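PDB 4B9F: cellulosomal-scaffolding protein A from Clostridium thermocellum, which scaffolds the cellulosome and carries a family 3a carbohydrate-binding module, the domain described here, which probably attaches the complex to cellulose. Local coordinates for residues S17-T25 with K36-T44; C55-S63 with L101-R112. One frame throughout, in Å; residues are numbered along the deposited sequence.

Contact 1 of 2, residues S17-T25 with K36-T44; sequences SINPQFKVT and KLTLRYYYT. With CA (calcium ion), chain C.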
# COMPACT_ATOMS: atom_id res chain seq x y z
N SER A 17 2.64 -10.30 11.03
CA SER A 17 2.72 -8.98 10.43
C SER A 17 2.71 -9.10 8.93
O SER A 17 3.31 -10.02 8.36
CB SER A 17 4.00 -8.26 10.88
OG SER A 17 4.09 -8.23 12.29
N ILE A 18 2.00 -8.18 8.29
CA ILE A 18 1.96 -8.08 6.84
C ILE A 18 2.66 -6.78 6.44
O ILE A 18 2.47 -5.75 7.08
CB ILE A 18 0.51 -8.17 6.31
CG1 ILE A 18 -0.03 -9.58 6.59
CG2 ILE A 18 0.45 -7.89 4.81
CD1 ILE A 18 -1.50 -9.78 6.32
N ASN A 19 3.50 -6.85 5.41
CA ASN A 19 4.41 -5.76 5.09
C ASN A 19 4.34 -5.37 3.62
O ASN A 19 5.22 -5.71 2.83
CB ASN A 19 5.85 -6.13 5.45
CG ASN A 19 6.02 -6.37 6.93
OD1 ASN A 19 5.64 -7.42 7.46
ND2 ASN A 19 6.58 -5.39 7.62
N PRO A 20 3.27 -4.66 3.24
CA PRO A 20 3.11 -4.24 1.84
C PRO A 20 4.11 -3.13 1.51
O PRO A 20 4.19 -2.14 2.23
CB PRO A 20 1.67 -3.72 1.80
CG PRO A 20 1.35 -3.35 3.20
CD PRO A 20 2.17 -4.21 4.11
N GLN A 21 4.85 -3.31 0.42
CA GLN A 21 5.78 -2.28 -0.07
C GLN A 21 5.25 -1.72 -1.38
O GLN A 21 5.06 -2.46 -2.34
CB GLN A 21 7.17 -2.88 -0.32
CG GLN A 21 7.65 -3.86 0.74
CD GLN A 21 8.08 -3.18 2.01
OE1 GLN A 21 8.97 -2.33 2.01
NE2 GLN A 21 7.45 -3.56 3.12
N PHE A 22 4.99 -0.41 -1.41
CA PHE A 22 4.48 0.24 -2.61
C PHE A 22 5.49 1.24 -3.15
O PHE A 22 6.17 1.93 -2.38
CB PHE A 22 3.21 1.05 -2.30
CG PHE A 22 1.95 0.24 -2.20
CD1 PHE A 22 1.54 -0.29 -0.99
CD2 PHE A 22 1.13 0.07 -3.32
CE1 PHE A 22 0.35 -1.00 -0.89
CE2 PHE A 22 -0.06 -0.64 -3.22
CZ PHE A 22 -0.45 -1.17 -2.01
N LYS A 23 5.55 1.36 -4.47
CA LYS A 23 6.28 2.46 -5.10
C LYS A 23 5.42 3.03 -6.21
O LYS A 23 5.06 2.32 -7.15
CB LYS A 23 7.63 2.01 -5.66
CG LYS A 23 8.45 3.16 -6.25
CD LYS A 23 9.94 2.85 -6.31
CE LYS A 23 10.24 1.63 -7.13
NZ LYS A 23 11.70 1.55 -7.42
N VAL A 24 5.08 4.31 -6.09
CA VAL A 24 4.17 4.94 -7.04
C VAL A 24 4.92 6.04 -7.78
O VAL A 24 5.50 6.93 -7.16
CB VAL A 24 2.95 5.55 -6.31
CG1 VAL A 24 1.99 6.21 -7.30
CG2 VAL A 24 2.24 4.50 -5.46
N THR A 25 4.91 5.97 -9.11
CA THR A 25 5.66 6.92 -9.92
C THR A 25 4.70 7.75 -10.76
O THR A 25 3.79 7.21 -11.39
CB THR A 25 6.65 6.18 -10.85
OG1 THR A 25 7.53 5.37 -10.06
CG2 THR A 25 7.45 7.17 -11.67
N LYS A 36 -4.79 13.38 -2.02
CA LYS A 36 -5.93 12.79 -2.72
C LYS A 36 -5.67 11.35 -3.16
O LYS A 36 -6.57 10.71 -3.71
CB LYS A 36 -6.29 13.62 -3.95
CG LYS A 36 -6.40 15.11 -3.71
CD LYS A 36 -7.60 15.44 -2.84
CE LYS A 36 -7.84 16.94 -2.81
NZ LYS A 36 -8.99 17.32 -1.94
N LEU A 37 -4.46 10.83 -2.94
CA LEU A 37 -4.09 9.50 -3.42
C LEU A 37 -4.34 8.44 -2.36
O LEU A 37 -3.94 8.60 -1.21
CB LEU A 37 -2.62 9.46 -3.82
CG LEU A 37 -2.11 8.12 -4.36
CD1 LEU A 37 -2.79 7.77 -5.69
CD2 LEU A 37 -0.60 8.16 -4.53
N THR A 38 -5.02 7.36 -2.74
CA THR A 38 -5.15 6.23 -1.84
C THR A 38 -4.71 4.95 -2.55
O THR A 38 -4.82 4.83 -3.78
CB THR A 38 -6.58 6.06 -1.31
OG1 THR A 38 -7.49 5.97 -2.41
CG2 THR A 38 -6.97 7.23 -0.41
N LEU A 39 -4.20 4.00 -1.76
CA LEU A 39 -3.72 2.72 -2.25
C LEU A 39 -4.42 1.62 -1.48
O LEU A 39 -4.63 1.75 -0.27
CB LEU A 39 -2.20 2.61 -2.02
CG LEU A 39 -1.37 3.77 -2.56
CD1 LEU A 39 0.09 3.65 -2.10
CD2 LEU A 39 -1.42 3.83 -4.07
N ARG A 40 -4.77 0.53 -2.15
CA ARG A 40 -5.46 -0.56 -1.47
C ARG A 40 -4.70 -1.87 -1.58
O ARG A 40 -4.23 -2.25 -2.67
CB ARG A 40 -6.88 -0.76 -2.03
CG ARG A 40 -7.77 0.43 -1.87
CD ARG A 40 -9.18 0.15 -2.33
NE ARG A 40 -9.95 1.38 -2.28
CZ ARG A 40 -11.19 1.52 -2.72
NH1 ARG A 40 -11.84 0.48 -3.24
NH2 ARG A 40 -11.79 2.70 -2.64
N TYR A 41 -4.57 -2.54 -0.43
CA TYR A 41 -3.99 -3.87 -0.33
C TYR A 41 -5.08 -4.81 0.20
O TYR A 41 -5.51 -4.68 1.35
CB TYR A 41 -2.77 -3.85 0.60
CG TYR A 41 -2.14 -5.22 0.75
CD1 TYR A 41 -1.22 -5.67 -0.18
CD2 TYR A 41 -2.50 -6.08 1.79
CE1 TYR A 41 -0.65 -6.93 -0.08
CE2 TYR A 41 -1.94 -7.34 1.89
CZ TYR A 41 -1.02 -7.76 0.95
OH TYR A 41 -0.45 -9.00 1.02
N TYR A 42 -5.51 -5.76 -0.63
CA TYR A 42 -6.63 -6.63 -0.31
C TYR A 42 -6.18 -7.96 0.27
O TYR A 42 -5.24 -8.58 -0.24
CB TYR A 42 -7.45 -6.91 -1.56
CG TYR A 42 -7.91 -5.71 -2.34
CD1 TYR A 42 -9.10 -5.07 -2.02
CD2 TYR A 42 -7.19 -5.25 -3.44
CE1 TYR A 42 -9.55 -3.98 -2.76
CE2 TYR A 42 -7.63 -4.16 -4.19
CZ TYR A 42 -8.81 -3.54 -3.84
OH TYR A 42 -9.26 -2.48 -4.60
N TYR A 43 -6.88 -8.43 1.29
CA TYR A 43 -6.49 -9.66 1.95
C TYR A 43 -7.66 -10.24 2.74
O TYR A 43 -8.73 -9.64 2.81
CB TYR A 43 -5.28 -9.40 2.87
CG TYR A 43 -5.57 -8.48 4.05
CD1 TYR A 43 -5.67 -7.10 3.88
CD2 TYR A 43 -5.75 -9.00 5.33
CE1 TYR A 43 -5.94 -6.25 4.96
CE2 TYR A 43 -6.02 -8.17 6.41
CZ TYR A 43 -6.11 -6.80 6.22
OH TYR A 43 -6.37 -5.96 7.28
N THR A 44 -7.44 -11.42 3.31
CA THR A 44 -8.40 -12.02 4.22
C THR A 44 -7.84 -11.95 5.63
O THR A 44 -6.71 -12.37 5.88
CB THR A 44 -8.70 -13.48 3.86
OG1 THR A 44 -7.47 -14.18 3.63
CG2 THR A 44 -9.55 -13.56 2.61
CA CA C . -5.35 -14.20 4.94
O HOH W 1 -3.75 -12.49 5.80

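Contact 2 of 2, residues C55-S63 with L101-R112; sequences CDHAAIIGS and LEPGAHVQIQGR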
# COMPACT_ATOMS: atom_id res chain seq x y z
N CYS A 55 3.76 2.98 9.09
CA CYS A 55 4.73 3.00 8.00
C CYS A 55 6.15 2.96 8.58
O CYS A 55 6.50 3.82 9.39
CB CYS A 55 4.53 4.25 7.15
SG CYS A 55 5.63 4.32 5.73
N ASP A 56 6.95 1.97 8.18
CA ASP A 56 8.35 1.87 8.62
C ASP A 56 9.19 3.00 8.03
O ASP A 56 10.14 3.51 8.65
CB ASP A 56 9.01 0.57 8.13
CG ASP A 56 8.48 -0.67 8.81
OD1 ASP A 56 7.85 -0.57 9.89
OD2 ASP A 56 8.76 -1.78 8.27
N HIS A 57 8.89 3.36 6.79
CA HIS A 57 9.70 4.30 6.04
C HIS A 57 8.94 4.70 4.79
O HIS A 57 8.42 3.85 4.08
CB HIS A 57 11.02 3.63 5.61
CG HIS A 57 11.84 4.47 4.69
ND1 HIS A 57 12.29 5.73 5.04
CD2 HIS A 57 12.28 4.25 3.43
CE1 HIS A 57 12.98 6.24 4.04
NE2 HIS A 57 12.99 5.36 3.05
N ALA A 58 8.87 6.00 4.52
CA ALA A 58 8.35 6.48 3.24
C ALA A 58 9.11 7.72 2.83
O ALA A 58 9.49 8.53 3.68
CB ALA A 58 6.86 6.77 3.33
N ALA A 59 9.31 7.87 1.53
CA ALA A 59 10.00 9.05 1.04
C ALA A 59 9.53 9.39 -0.35
O ALA A 59 9.17 8.50 -1.14
CB ALA A 59 11.53 8.86 1.07
N ILE A 60 9.53 10.69 -0.65
CA ILE A 60 9.30 11.17 -2.00
C ILE A 60 10.66 11.46 -2.62
O ILE A 60 11.46 12.23 -2.06
CB ILE A 60 8.44 12.45 -2.02
CG1 ILE A 60 7.09 12.18 -1.34
CG2 ILE A 60 8.25 12.94 -3.45
CD1 ILE A 60 6.25 13.45 -1.11
N ILE A 61 10.93 10.81 -3.75
CA ILE A 61 12.20 10.97 -4.44
C ILE A 61 11.95 11.76 -5.72
O ILE A 61 11.17 11.34 -6.57
CB ILE A 61 12.80 9.60 -4.80
CG1 ILE A 61 12.88 8.70 -3.55
CG2 ILE A 61 14.16 9.77 -5.49
CD1 ILE A 61 13.69 9.29 -2.40
N GLY A 62 12.61 12.91 -5.84
CA GLY A 62 12.42 13.76 -6.99
C GLY A 62 13.06 13.18 -8.23
O GLY A 62 13.84 12.22 -8.17
N SER A 63 12.75 13.78 -9.37
CA SER A 63 13.32 13.31 -10.63
C SER A 63 14.85 13.44 -10.68
O SER A 63 15.51 12.72 -11.44
CB SER A 63 12.68 14.04 -11.81
OG SER A 63 12.98 15.42 -11.76
N LEU A 101 3.46 14.86 -5.68
CA LEU A 101 4.28 13.99 -6.49
C LEU A 101 4.44 14.64 -7.87
O LEU A 101 3.51 14.62 -8.68
CB LEU A 101 3.63 12.62 -6.61
CG LEU A 101 4.51 11.48 -7.10
CD1 LEU A 101 5.67 11.28 -6.14
CD2 LEU A 101 3.70 10.21 -7.24
N GLU A 102 5.62 15.21 -8.11
CA GLU A 102 5.90 15.91 -9.37
C GLU A 102 6.05 14.93 -10.53
O GLU A 102 6.30 13.75 -10.30
CB GLU A 102 7.20 16.71 -9.24
CG GLU A 102 7.17 17.81 -8.18
CD GLU A 102 6.31 19.00 -8.57
OE1 GLU A 102 5.95 19.12 -9.77
OE2 GLU A 102 6.01 19.83 -7.70
N PRO A 103 5.91 15.41 -11.77
CA PRO A 103 6.20 14.52 -12.90
C PRO A 103 7.60 13.93 -12.79
O PRO A 103 8.56 14.66 -12.55
CB PRO A 103 6.12 15.46 -14.11
CG PRO A 103 5.20 16.55 -13.67
CD PRO A 103 5.46 16.74 -12.21
N GLY A 104 7.70 12.61 -12.94
CA GLY A 104 8.99 11.94 -12.87
C GLY A 104 9.44 11.59 -11.46
O GLY A 104 10.47 10.92 -11.29
N ALA A 105 8.71 12.04 -10.46
CA ALA A 105 9.02 11.72 -9.07
C ALA A 105 8.33 10.42 -8.68
O ALA A 105 7.35 10.01 -9.30
CB ALA A 105 8.58 12.85 -8.14
N HIS A 106 8.82 9.78 -7.62
CA HIS A 106 8.11 8.62 -7.08
C HIS A 106 8.03 8.70 -5.57
O HIS A 106 8.83 9.40 -4.93
CB HIS A 106 8.72 7.29 -7.54
CG HIS A 106 10.08 6.99 -6.98
ND1 HIS A 106 11.24 7.35 -7.63
CD2 HIS A 106 10.45 6.33 -5.87
CE1 HIS A 106 12.28 6.93 -6.92
NE2 HIS A 106 11.83 6.31 -5.85
N VAL A 107 7.06 7.99 -5.00
CA VAL A 107 6.96 7.85 -3.56
C VAL A 107 7.05 6.37 -3.22
O VAL A 107 6.41 5.53 -3.87
CB VAL A 107 5.68 8.52 -2.98
CG1 VAL A 107 4.40 7.97 -3.62
CG2 VAL A 107 5.63 8.39 -1.47
N GLN A 108 7.89 6.05 -2.23
CA GLN A 108 8.07 4.68 -1.80
C GLN A 108 7.53 4.56 -0.39
O GLN A 108 7.82 5.41 0.46
CB GLN A 108 9.54 4.30 -1.83
CG GLN A 108 9.83 2.88 -1.40
CD GLN A 108 11.23 2.45 -1.82
OE1 GLN A 108 11.66 2.71 -2.95
NE2 GLN A 108 11.95 1.80 -0.91
N ILE A 109 6.74 3.52 -0.14
CA ILE A 109 6.08 3.31 1.14
C ILE A 109 6.33 1.90 1.63
O ILE A 109 5.99 0.93 0.96
CB ILE A 109 4.55 3.51 1.02
CG1 ILE A 109 4.24 4.90 0.46
CG2 ILE A 109 3.86 3.28 2.38
CD1 ILE A 109 3.76 4.87 -1.00
N GLN A 110 6.94 1.79 2.81
CA GLN A 110 7.22 0.50 3.41
C GLN A 110 6.24 0.33 4.57
O GLN A 110 6.46 0.84 5.67
CB GLN A 110 8.69 0.43 3.82
CG GLN A 110 9.55 0.69 2.58
CD GLN A 110 11.04 0.67 2.78
OE1 GLN A 110 11.76 1.21 1.95
NE2 GLN A 110 11.52 0.06 3.87
N GLY A 111 5.12 -0.32 4.28
CA GLY A 111 4.02 -0.42 5.22
C GLY A 111 4.08 -1.66 6.09
O GLY A 111 4.76 -2.62 5.75
N ARG A 112 3.36 -1.63 7.20
CA ARG A 112 3.35 -2.76 8.11
C ARG A 112 2.06 -2.75 8.89
O ARG A 112 1.61 -1.69 9.34
CB ARG A 112 4.54 -2.68 9.07
CG ARG A 112 4.67 -3.85 10.02
CD ARG A 112 6.05 -3.87 10.66
NE ARG A 112 6.32 -2.62 11.34
CZ ARG A 112 5.92 -2.35 12.59
NH1 ARG A 112 5.25 -3.26 13.28
NH2 ARG A 112 6.19 -1.16 13.14
O HOH W 2 7.57 -2.85 5.97
O HOH W 3 10.82 -1.57 6.20
O HOH W 4 7.02 1.07 11.68
O HOH W 5 9.78 16.82 -11.72

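Contact 1 of 2, residues S17-T25 with K36-T44
I18 meets Y41 through its CG2 branch, 3.8 Å from Y41 CE2. Its chi1 is -67°, which puts CG1 beside the backbone N and leaves CG2 anti to it, while CD1 on the other branch reaches the Y43 ring more loosely, 4.4 Å from Y43 CD2. P20 follows on the same side and lays CB over one face of the Y41 ring, 4.0 Å from Y41 CD1. Y41 OH is satisfied by N8. F22 is covered on one face by L39 CD1, 4.2 Å from the F22 ring centroid and 24° off the normal, a CH-pi contact displaced toward the rim. At the edge of the same ring F22 CZ faces R40 O (4.0 Å) and Y41 CB. V24 CG2 touches L39 CD2 at 4.0 Å, and V24 CG1 approaches L37 CD2 less closely. These side-chain contacts, apolar apart from the R40 carbonyl, with strand axes 9.4 Å apart at 148°, are the evidence for face-to-face packing of two sheets in a beta-sandwich. Strand 20-26 lies between 106-115 and 2-8 in one sheet; strand 37-43 lies between 88-96 and 142-145 in the other and leads to T44, a calcium ligand through O and OG1.

Contact 2 of 2, residues C55-S63 with L101-R112
I61 lies over one face of the H106 imidazole, with I61 CB 3.7 Å from the ring centroid and 25° off the normal, a CH-pi contact. H106 CG, between the backbone N and the carbonyl carbon (chi1 69°), brings the ring there. The H57 ring presents its edge to Q110: H57 CD2 is 3.4 Å from Q110 OE1, with ring and amide planes 78° apart. Q110 OE1 accepts from Q108 NE2 (2.9 Å), and Q110 NE2 donates to a water held by D56 OD2, so both amide ends are engaged, fixing its rotation. In the guanidinium plane of R112, NE donates to the syn lone pair of D56 OD1, an almost straight 2.9 Å salt bridge. A59-Q108 and I61-H106 are antiparallel hydrogen-bonded pairs in one sheet of the beta-sandwich, alternating with non-hydrogen-bonded A58-I109 and I60-V107. On the other face C55 SG meets I109 CG2 (3.9 Å), and I60 CG1 meets V107 CG2 (4.1 Å). A105, last residue of a type II turn from E102, packs CB on G62 CA. After the corner at D56, strand 51-61 lies between 67-69 and 106-115, with 20-26 beyond 106-115; Y67 touches H57 and I61, and V74 meets C55, A58 and I109.

From the N terminus, the chain first runs through 17-25, and contact 1 closes a short connection of ten residues when 36-44 packs against it from the opposing sheet. Strand 37-43 is followed by strand 51-61, which opens contact 2; that contact closes only after 37 further residues, when 101-112 returns beside 55-63. The two are therefore in series, neither nested nor crossed. They nevertheless meet in space, their centres 12 Å apart, because strands 20-26 and 106-115 are neighbours: F22 O to I109 N (2.8 Å) and V24 O to V107 N (2.9 Å) are probable hydrogen bonds. Contact 2 thus joins strands within one sheet, and contact 1 ties that sheet to the other.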